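Local coordinates for Myo-inositol dehydrogenase (Corynebacterium glutamicum, PDB 3EUW), which probably catalyses the NAD+-dependent oxidation of myo-inositol, as a tetrameric member of the Gfo/Idh/MocA oxidoreductase family, at residues M104-K109 with A313-N318; A159-I164 with A205-Y210; N198-E203 with S230-Y235. All coordinates share one frame; numbering follows the deposited sequence.

Interaction 1 of 3, residues M104-K109 with A313-N318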
loop_
_atom_site.group_PDB
_atom_site.type_symbol
_atom_site.label_atom_id
_atom_site.label_comp_id
_atom_site.label_asym_id
_atom_site.label_seq_id
_atom_site.Cartn_x
_atom_site.Cartn_y
_atom_site.Cartn_z
HETATM N N MSE A 104 -31.745 -7.732 -33.628
HETATM C CA MSE A 104 -30.801 -7.748 -34.742
HETATM C C MSE A 104 -29.714 -8.776 -34.456
HETATM O O MSE A 104 -29.230 -9.459 -35.367
HETATM C CB MSE A 104 -30.171 -6.365 -34.933
HETATM C CG MSE A 104 -31.203 -5.281 -35.305
HETATM SE SE MSE A 104 -32.141 -5.717 -36.990
HETATM C CE MSE A 104 -30.537 -5.864 -38.159
ATOM N N VAL A 105 -29.324 -8.874 -33.187
ATOM C CA VAL A 105 -28.301 -9.826 -32.782
ATOM C C VAL A 105 -28.812 -11.222 -33.097
ATOM O O VAL A 105 -28.068 -12.070 -33.580
ATOM C CB VAL A 105 -27.997 -9.745 -31.265
ATOM C CG1 VAL A 105 -27.057 -10.875 -30.871
ATOM C CG2 VAL A 105 -27.385 -8.378 -30.913
ATOM N N ARG A 106 -30.092 -11.450 -32.822
ATOM C CA ARG A 106 -30.705 -12.744 -33.087
ATOM C C ARG A 106 -30.778 -13.003 -34.590
ATOM O O ARG A 106 -30.472 -14.098 -35.051
ATOM C CB ARG A 106 -32.118 -12.810 -32.488
ATOM C CG ARG A 106 -32.177 -12.701 -30.960
ATOM C CD ARG A 106 -33.615 -12.844 -30.453
ATOM N NE ARG A 106 -33.780 -12.456 -29.050
ATOM C CZ ARG A 106 -33.164 -13.043 -28.030
ATOM N NH1 ARG A 106 -32.329 -14.053 -28.249
ATOM N NH2 ARG A 106 -33.388 -12.623 -26.791
ATOM N N ALA A 107 -31.187 -11.993 -35.349
ATOM C CA ALA A 107 -31.295 -12.133 -36.797
ATOM C C ALA A 107 -29.935 -12.510 -37.367
ATOM O O ALA A 107 -29.812 -13.450 -38.150
ATOM C CB ALA A 107 -31.779 -10.832 -37.411
ATOM N N CYS A 108 -28.914 -11.766 -36.959
ATOM C CA CYS A 108 -27.563 -12.030 -37.423
ATOM C C CYS A 108 -27.155 -13.472 -37.128
ATOM O O CYS A 108 -26.622 -14.163 -37.997
ATOM C CB CYS A 108 -26.579 -11.067 -36.765
ATOM S SG CYS A 108 -24.863 -11.517 -37.027
ATOM N N LYS A 109 -27.415 -13.927 -35.906
ATOM C CA LYS A 109 -27.058 -15.286 -35.521
ATOM C C LYS A 109 -27.684 -16.347 -36.427
ATOM O O LYS A 109 -27.077 -17.385 -36.692
ATOM C CB LYS A 109 -27.470 -15.547 -34.082
ATOM C CG LYS A 109 -27.037 -16.901 -33.560
ATOM C CD LYS A 109 -27.397 -17.022 -32.093
ATOM C CE LYS A 109 -26.899 -18.319 -31.493
ATOM N NZ LYS A 109 -27.190 -18.353 -30.035
ATOM N N ALA A 313 -24.124 -11.184 -22.924
ATOM C CA ALA A 313 -23.726 -9.950 -22.270
ATOM C C ALA A 313 -24.803 -8.900 -22.511
ATOM O O ALA A 313 -25.169 -8.161 -21.596
ATOM C CB ALA A 313 -22.393 -9.474 -22.801
ATOM N N LEU A 314 -25.326 -8.851 -23.733
ATOM C CA LEU A 314 -26.366 -7.878 -24.056
ATOM C C LEU A 314 -27.656 -8.249 -23.344
ATOM O O LEU A 314 -28.363 -7.383 -22.821
ATOM C CB LEU A 314 -26.602 -7.801 -25.576
ATOM C CG LEU A 314 -27.766 -6.898 -26.017
ATOM C CD1 LEU A 314 -27.491 -5.462 -25.547
ATOM C CD2 LEU A 314 -27.947 -6.932 -27.547
ATOM N N GLU A 315 -27.968 -9.539 -23.315
ATOM C CA GLU A 315 -29.184 -9.988 -22.635
ATOM C C GLU A 315 -29.142 -9.622 -21.149
ATOM O O GLU A 315 -30.160 -9.244 -20.572
ATOM C CB GLU A 315 -29.380 -11.507 -22.794
ATOM C CG GLU A 315 -29.607 -11.970 -24.230
ATOM C CD GLU A 315 -29.701 -13.491 -24.365
ATOM O OE1 GLU A 315 -28.875 -14.215 -23.771
ATOM O OE2 GLU A 315 -30.595 -13.976 -25.082
ATOM N N LEU A 316 -27.972 -9.742 -20.529
ATOM C CA LEU A 316 -27.828 -9.404 -19.118
ATOM C C LEU A 316 -28.027 -7.898 -18.981
ATOM O O LEU A 316 -28.699 -7.427 -18.060
ATOM C CB LEU A 316 -26.442 -9.798 -18.592
ATOM C CG LEU A 316 -26.122 -11.290 -18.412
ATOM C CD1 LEU A 316 -24.710 -11.447 -17.831
ATOM C CD2 LEU A 316 -27.134 -11.941 -17.479
ATOM N N ALA A 317 -27.451 -7.135 -19.907
ATOM C CA ALA A 317 -27.611 -5.686 -19.845
ATOM C C ALA A 317 -29.102 -5.343 -19.988
ATOM O O ALA A 317 -29.612 -4.469 -19.288
ATOM C CB ALA A 317 -26.786 -5.003 -20.937
ATOM N N ASN A 318 -29.807 -6.036 -20.879
ATOM C CA ASN A 318 -31.233 -5.755 -21.046
ATOM C C ASN A 318 -31.980 -6.132 -19.771
ATOM O O ASN A 318 -32.902 -5.428 -19.351
ATOM C CB ASN A 318 -31.816 -6.506 -22.253
ATOM C CG ASN A 318 -31.343 -5.930 -23.578
ATOM O OD1 ASN A 318 -30.956 -4.769 -23.646
ATOM N ND2 ASN A 318 -31.392 -6.733 -24.637
#

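Interaction 2 of 3, residues A159-I164 with A205-Y210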
loop_
_atom_site.group_PDB
_atom_site.type_symbol
_atom_site.label_atom_id
_atom_site.label_comp_id
_atom_site.label_asym_id
_atom_site.label_seq_id
_atom_site.Cartn_x
_atom_site.Cartn_y
_atom_site.Cartn_z
ATOM N N ALA A 159 -19.261 10.543 -21.823
ATOM C CA ALA A 159 -18.796 10.672 -23.199
ATOM C C ALA A 159 -19.488 11.905 -23.803
ATOM O O ALA A 159 -20.311 12.549 -23.143
ATOM C CB ALA A 159 -19.160 9.415 -23.986
ATOM N N PRO A 160 -19.150 12.260 -25.051
ATOM C CA PRO A 160 -19.793 13.431 -25.659
ATOM C C PRO A 160 -21.276 13.165 -25.900
ATOM O O PRO A 160 -21.688 12.021 -26.079
ATOM C CB PRO A 160 -19.014 13.617 -26.958
ATOM C CG PRO A 160 -17.658 13.081 -26.612
ATOM C CD PRO A 160 -17.997 11.821 -25.855
ATOM N N LYS A 161 -22.078 14.221 -25.906
ATOM C CA LYS A 161 -23.517 14.082 -26.105
ATOM C C LYS A 161 -23.921 13.149 -27.253
ATOM O O LYS A 161 -24.693 12.210 -27.044
ATOM C CB LYS A 161 -24.147 15.466 -26.292
ATOM C CG LYS A 161 -25.658 15.446 -26.501
ATOM C CD LYS A 161 -26.271 16.841 -26.440
ATOM C CE LYS A 161 -26.174 17.421 -25.029
ATOM N NZ LYS A 161 -26.985 18.667 -24.860
ATOM N N ASP A 162 -23.405 13.389 -28.457
ATOM C CA ASP A 162 -23.758 12.548 -29.603
ATOM C C ASP A 162 -23.508 11.060 -29.351
ATOM O O ASP A 162 -24.221 10.207 -29.881
ATOM C CB ASP A 162 -22.995 12.987 -30.858
ATOM C CG ASP A 162 -23.227 14.451 -31.203
ATOM O OD1 ASP A 162 -24.356 14.952 -30.980
ATOM O OD2 ASP A 162 -22.284 15.100 -31.708
ATOM N N TYR A 163 -22.491 10.744 -28.553
ATOM C CA TYR A 163 -22.193 9.350 -28.251
ATOM C C TYR A 163 -23.242 8.825 -27.276
ATOM O O TYR A 163 -23.787 7.745 -27.459
ATOM C CB TYR A 163 -20.802 9.198 -27.633
ATOM C CG TYR A 163 -20.426 7.751 -27.405
ATOM C CD1 TYR A 163 -19.885 6.978 -28.436
ATOM C CD2 TYR A 163 -20.669 7.134 -26.177
ATOM C CE1 TYR A 163 -19.598 5.627 -28.247
ATOM C CE2 TYR A 163 -20.390 5.789 -25.977
ATOM C CZ TYR A 163 -19.855 5.041 -27.013
ATOM O OH TYR A 163 -19.576 3.713 -26.806
ATOM N N ILE A 164 -23.527 9.604 -26.241
ATOM C CA ILE A 164 -24.523 9.217 -25.256
ATOM C C ILE A 164 -25.855 8.939 -25.946
ATOM O O ILE A 164 -26.509 7.936 -25.669
ATOM C CB ILE A 164 -24.734 10.328 -24.207
ATOM C CG1 ILE A 164 -23.426 10.588 -23.459
ATOM C CG2 ILE A 164 -25.825 9.925 -23.225
ATOM C CD1 ILE A 164 -23.495 11.749 -22.483
ATOM N N ALA A 205 -29.284 12.661 -17.707
ATOM C CA ALA A 205 -30.684 12.689 -17.303
ATOM C C ALA A 205 -31.554 13.115 -18.505
ATOM O O ALA A 205 -32.698 12.686 -18.658
ATOM C CB ALA A 205 -30.868 13.669 -16.133
ATOM N N GLU A 206 -30.994 13.966 -19.355
ATOM C CA GLU A 206 -31.693 14.446 -20.541
ATOM C C GLU A 206 -32.053 13.295 -21.494
ATOM O O GLU A 206 -33.070 13.339 -22.187
ATOM C CB GLU A 206 -30.809 15.482 -21.253
ATOM C CG GLU A 206 -31.127 15.716 -22.728
ATOM C CD GLU A 206 -30.201 16.745 -23.389
ATOM O OE1 GLU A 206 -28.971 16.675 -23.182
ATOM O OE2 GLU A 206 -30.706 17.615 -24.134
ATOM N N PHE A 207 -31.212 12.267 -21.522
ATOM C CA PHE A 207 -31.429 11.117 -22.389
ATOM C C PHE A 207 -32.126 9.949 -21.695
ATOM O O PHE A 207 -32.129 8.834 -22.214
ATOM C CB PHE A 207 -30.094 10.629 -22.945
ATOM C CG PHE A 207 -29.513 11.524 -23.992
ATOM C CD1 PHE A 207 -30.136 11.661 -25.232
ATOM C CD2 PHE A 207 -28.353 12.242 -23.739
ATOM C CE1 PHE A 207 -29.605 12.504 -26.205
ATOM C CE2 PHE A 207 -27.815 13.087 -24.706
ATOM C CZ PHE A 207 -28.439 13.219 -25.939
ATOM N N ASN A 208 -32.720 10.197 -20.531
ATOM C CA ASN A 208 -33.392 9.123 -19.803
ATOM C C ASN A 208 -32.452 7.936 -19.609
ATOM O O ASN A 208 -32.746 6.801 -19.992
ATOM C CB ASN A 208 -34.647 8.678 -20.550
ATOM C CG ASN A 208 -35.700 9.755 -20.586
ATOM O OD1 ASN A 208 -35.895 10.418 -21.602
ATOM N ND2 ASN A 208 -36.374 9.954 -19.461
ATOM N N ASP A 209 -31.312 8.228 -19.005
ATOM C CA ASP A 209 -30.288 7.240 -18.735
ATOM C C ASP A 209 -29.824 7.523 -17.293
ATOM O O ASP A 209 -30.221 8.530 -16.698
ATOM C CB ASP A 209 -29.154 7.423 -19.754
ATOM C CG ASP A 209 -28.115 6.320 -19.699
ATOM O OD1 ASP A 209 -28.344 5.290 -19.034
ATOM O OD2 ASP A 209 -27.061 6.492 -20.341
ATOM N N TYR A 210 -29.001 6.647 -16.728
ATOM C CA TYR A 210 -28.534 6.849 -15.358
ATOM C C TYR A 210 -27.059 7.210 -15.362
ATOM O O TYR A 210 -26.301 6.732 -16.219
ATOM C CB TYR A 210 -28.715 5.569 -14.523
ATOM C CG TYR A 210 -30.116 4.999 -14.496
ATOM C CD1 TYR A 210 -31.126 5.602 -13.754
ATOM C CD2 TYR A 210 -30.423 3.843 -15.208
ATOM C CE1 TYR A 210 -32.420 5.061 -13.720
ATOM C CE2 TYR A 210 -31.699 3.295 -15.184
ATOM C CZ TYR A 210 -32.694 3.903 -14.439
ATOM O OH TYR A 210 -33.944 3.334 -14.399
#

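Interaction 3 of 3, residues N198-E203 with S230-Y235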
loop_
_atom_site.group_PDB
_atom_site.type_symbol
_atom_site.label_atom_id
_atom_site.label_comp_id
_atom_site.label_asym_id
_atom_site.label_seq_id
_atom_site.Cartn_x
_atom_site.Cartn_y
_atom_site.Cartn_z
ATOM N N ASN A 198 -29.639 9.150 -10.613
ATOM C CA ASN A 198 -29.205 10.337 -11.349
ATOM C C ASN A 198 -28.732 11.376 -10.338
ATOM O O ASN A 198 -29.545 12.125 -9.799
ATOM C CB ASN A 198 -30.384 10.889 -12.150
ATOM C CG ASN A 198 -30.704 10.052 -13.369
ATOM O OD1 ASN A 198 -30.137 10.261 -14.435
ATOM N ND2 ASN A 198 -31.594 9.086 -13.215
ATOM N N VAL A 199 -27.425 11.424 -10.092
ATOM C CA VAL A 199 -26.861 12.337 -9.100
ATOM C C VAL A 199 -26.019 13.541 -9.529
ATOM O O VAL A 199 -25.725 14.399 -8.692
ATOM C CB VAL A 199 -25.999 11.563 -8.075
ATOM C CG1 VAL A 199 -26.839 10.507 -7.407
ATOM C CG2 VAL A 199 -24.774 10.937 -8.770
ATOM N N PHE A 200 -25.604 13.623 -10.790
ATOM C CA PHE A 200 -24.779 14.770 -11.182
ATOM C C PHE A 200 -24.934 15.292 -12.595
ATOM O O PHE A 200 -24.812 16.492 -12.820
ATOM C CB PHE A 200 -23.289 14.461 -10.944
ATOM C CG PHE A 200 -22.671 13.571 -11.988
ATOM C CD1 PHE A 200 -22.128 14.108 -13.151
ATOM C CD2 PHE A 200 -22.638 12.191 -11.815
ATOM C CE1 PHE A 200 -21.556 13.280 -14.128
ATOM C CE2 PHE A 200 -22.072 11.359 -12.780
ATOM C CZ PHE A 200 -21.529 11.903 -13.939
ATOM N N SER A 201 -25.199 14.395 -13.542
ATOM C CA SER A 201 -25.306 14.768 -14.951
ATOM C C SER A 201 -26.673 15.191 -15.500
ATOM O O SER A 201 -27.606 14.395 -15.551
ATOM C CB SER A 201 -24.748 13.618 -15.788
ATOM O OG SER A 201 -24.884 13.855 -17.174
ATOM N N GLN A 202 -26.783 16.448 -15.926
ATOM C CA GLN A 202 -28.035 16.952 -16.510
ATOM C C GLN A 202 -28.169 16.321 -17.903
ATOM O O GLN A 202 -29.256 15.987 -18.368
ATOM C CB GLN A 202 -28.001 18.483 -16.666
ATOM C CG GLN A 202 -27.892 19.305 -15.379
ATOM C CD GLN A 202 -26.501 19.288 -14.770
ATOM O OE1 GLN A 202 -25.510 19.047 -15.457
ATOM N NE2 GLN A 202 -26.420 19.563 -13.479
ATOM N N GLU A 203 -27.028 16.170 -18.555
ATOM C CA GLU A 203 -26.941 15.588 -19.886
ATOM C C GLU A 203 -27.424 14.135 -19.931
ATOM O O GLU A 203 -28.225 13.769 -20.796
ATOM C CB GLU A 203 -25.493 15.674 -20.347
ATOM C CG GLU A 203 -25.209 15.121 -21.709
ATOM C CD GLU A 203 -23.770 15.367 -22.105
ATOM O OE1 GLU A 203 -22.870 15.035 -21.298
ATOM O OE2 GLU A 203 -23.544 15.897 -23.216
ATOM N N SER A 230 -20.215 4.244 -12.208
ATOM C CA SER A 230 -20.443 5.680 -12.112
ATOM C C SER A 230 -19.907 6.277 -13.383
ATOM O O SER A 230 -18.913 5.800 -13.914
ATOM C CB SER A 230 -19.727 6.337 -10.947
ATOM O OG SER A 230 -19.944 7.733 -11.048
ATOM N N ARG A 231 -20.560 7.323 -13.865
ATOM C CA ARG A 231 -20.153 7.960 -15.094
ATOM C C ARG A 231 -19.084 9.054 -14.968
ATOM O O ARG A 231 -18.748 9.704 -15.955
ATOM C CB ARG A 231 -21.395 8.479 -15.828
ATOM C CG ARG A 231 -22.144 7.403 -16.624
ATOM C CD ARG A 231 -21.270 6.830 -17.751
ATOM N NE ARG A 231 -22.065 6.158 -18.779
ATOM C CZ ARG A 231 -21.564 5.453 -19.793
ATOM N NH1 ARG A 231 -20.260 5.317 -19.938
ATOM N NH2 ARG A 231 -22.374 4.865 -20.663
ATOM N N HIS A 232 -18.579 9.285 -13.758
ATOM C CA HIS A 232 -17.472 10.224 -13.568
ATOM C C HIS A 232 -16.588 9.760 -12.415
ATOM O O HIS A 232 -17.016 8.963 -11.577
ATOM C CB HIS A 232 -17.932 11.683 -13.379
ATOM C CG HIS A 232 -18.639 11.964 -12.091
ATOM N ND1 HIS A 232 -19.094 13.220 -11.762
ATOM C CD2 HIS A 232 -18.955 11.159 -11.046
ATOM C CE1 HIS A 232 -19.659 13.184 -10.564
ATOM N NE2 HIS A 232 -19.585 11.947 -10.110
ATOM N N CYS A 233 -15.348 10.236 -12.390
ATOM C CA CYS A 233 -14.400 9.830 -11.361
ATOM C C CYS A 233 -13.235 10.806 -11.387
ATOM O O CYS A 233 -12.479 10.854 -12.351
ATOM C CB CYS A 233 -13.907 8.412 -11.647
ATOM S SG CYS A 233 -12.757 7.738 -10.429
ATOM N N SER A 234 -13.086 11.564 -10.311
ATOM C CA SER A 234 -12.062 12.596 -10.235
ATOM C C SER A 234 -10.609 12.145 -10.301
ATOM O O SER A 234 -9.762 12.889 -10.782
ATOM C CB SER A 234 -12.278 13.448 -8.977
ATOM O OG SER A 234 -12.142 12.679 -7.799
ATOM N N TYR A 235 -10.319 10.928 -9.856
ATOM C CA TYR A 235 -8.941 10.455 -9.849
ATOM C C TYR A 235 -8.511 9.560 -11.011
ATOM O O TYR A 235 -7.400 9.039 -11.005
ATOM C CB TYR A 235 -8.660 9.756 -8.520
ATOM C CG TYR A 235 -9.703 8.719 -8.150
ATOM C CD1 TYR A 235 -9.639 7.416 -8.659
ATOM C CD2 TYR A 235 -10.764 9.048 -7.305
ATOM C CE1 TYR A 235 -10.615 6.462 -8.336
ATOM C CE2 TYR A 235 -11.746 8.109 -6.968
ATOM C CZ TYR A 235 -11.667 6.820 -7.488
ATOM O OH TYR A 235 -12.647 5.915 -7.163
#

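Interaction 1 of 3, residues M104-K109 with A313-N318
V105 and L314 supply the apolar half of this contact between helix 102-112 and helix 307-326. One methyl meets one methyl: V105 CG2 lies 3.7 Å from L314 CD2, and the two side chains slide past each other in opposite directions. L314 already points toward helix 102-112; with CG anti to the backbone N (chi1 175°) it directs CD2 at the valine. Both residues are buried, yet the helices remain well apart here, with 9.1 Å between V105 CA and L314 CA, the closest pair of alpha carbons. I102, one turn before V105 on the same helix, also packs against L314 and E315, and R172 of helix 169-185 touches L314 as well.

The polar half lies toward solvent. R106, extended from CG to NE, brings its guanidinium to the carboxylate of E315, and the side chains cross at about a right angle. A single oxygen, E315 OE2, sits at the guanidinium edge, 3.5 Å from R106 NH2 and 3.6 Å from R106 NH1. The two planes are 57° apart, and neither contact is a hydrogen bond, which makes this a long salt bridge rather than a flat paired one. A second charge link joins the same helices, from K109 to E308.

The whole is a helix-helix contact of small area, a pair of methyl groups beside an ion pair. It joins a helix of the NAD-binding Rossmann fold to the long helix near the C-terminal end of the chain.

Interaction 2 of 3, residues A159-I164 with A205-Y210
F207, just past helix 202-206, sets its ring against K161 and I164, three residues apart in the first turn of helix 161-166. All three side-chain pairs of the contact, K161 with F207, I164 with F207 and K161 with E206, cross at about a right angle. The lysine touches the ring at its edge and in its plane, K161 CG being 3.6 Å from F207 CZ. I164 comes in obliquely, its CG2 3.5 Å from F207 CD2; the residue points toward segment 205-210, and CG2, anti to the backbone N, is the branch that touches. Beyond CG the lysine chain bends at chi3 (-67°), turning its amine toward E206, whose extended side chain presents OE1 at 3.3 Å from K161 NZ in a weak hydrogen bond within a salt bridge. N208, with positive phi, ends helix 202-206 as the C-prime residue of a Schellman motif, just after the phenylalanine. E203 of the same helix also touches K161 and I164. The lysine thus serves twice, its methylene against an aromatic edge and its amine against a carboxylate, so that apolar packing is combined with a long, loose charge pair between exposed residues.

Interaction 3 of 3, residues N198-E203 with S230-Y235
F200 and H232 stack face to face, their ring centroids 3.5 Å apart and their planes only 8° from parallel. The side chains come from opposite directions, so the outer end of each ring lies over the root of the other: H232 CE1 is 3.4 Å from F200 CG, while F200 CZ is 3.4 Å from H232 CG. The overlap is nearly complete, with H232 ND1 over the centre of the phenyl ring and F200 CE2 over the centre of the imidazole. Both rings take the same first torsion, CG between the backbone N and the carbonyl carbon (chi1 77° for F200, 69° for H232), and in this setting each turns a face to the other. R231 adds a lesser touch, its CB 3.9 Å from F200 CZ, before its chain bends away at chi2.

Around the stack, S201 CB covers the other face of the phenyl ring toward its rim, and V199 CG2 lies at the ring edge. D211 receives the backbone N-H groups of V199, F200 and S201, fixing the turn that carries the phenylalanine; S201 then N-caps helix 202-206, its OG bonded to I204 N. The guanidinium of R231 forms salt bridges with D155 and D173. H232 NE2 is hydrogen-bonded to E147 of a second subunit, which also packs on F200; with the stack, this bond would help hold the imidazole's rotation, and the nearby carboxylate may favour its protonated form.

Here a phenylalanine-histidine pi stack joins the loops following strands 189-197 and 224-230 of the C-terminal domain's beta sheet, at an interface between subunits of the tetramer.

Overall arrangement
From the N terminus the chain first runs through the Rossmann fold, where helix 102-112 provides the first half of interaction 1. Its partner segment, 313-318 on helix 307-326, begins 204 residues after K109, so this contact closes a long loop in which both others are nested. Within it, interactions 2 and 3 cross: their segments follow in the order 159-164, 198-203, 205-210, 230-235. Both use helix 202-206, and they touch where E203 meets K161 and I164; their centres are about 11 Å apart. Interaction 1 lies apart, its centre about 22 Å and 28 Å from theirs. It ties the Rossmann fold to helix 307-326, whereas the other two join helices and loops within the C-terminal domain.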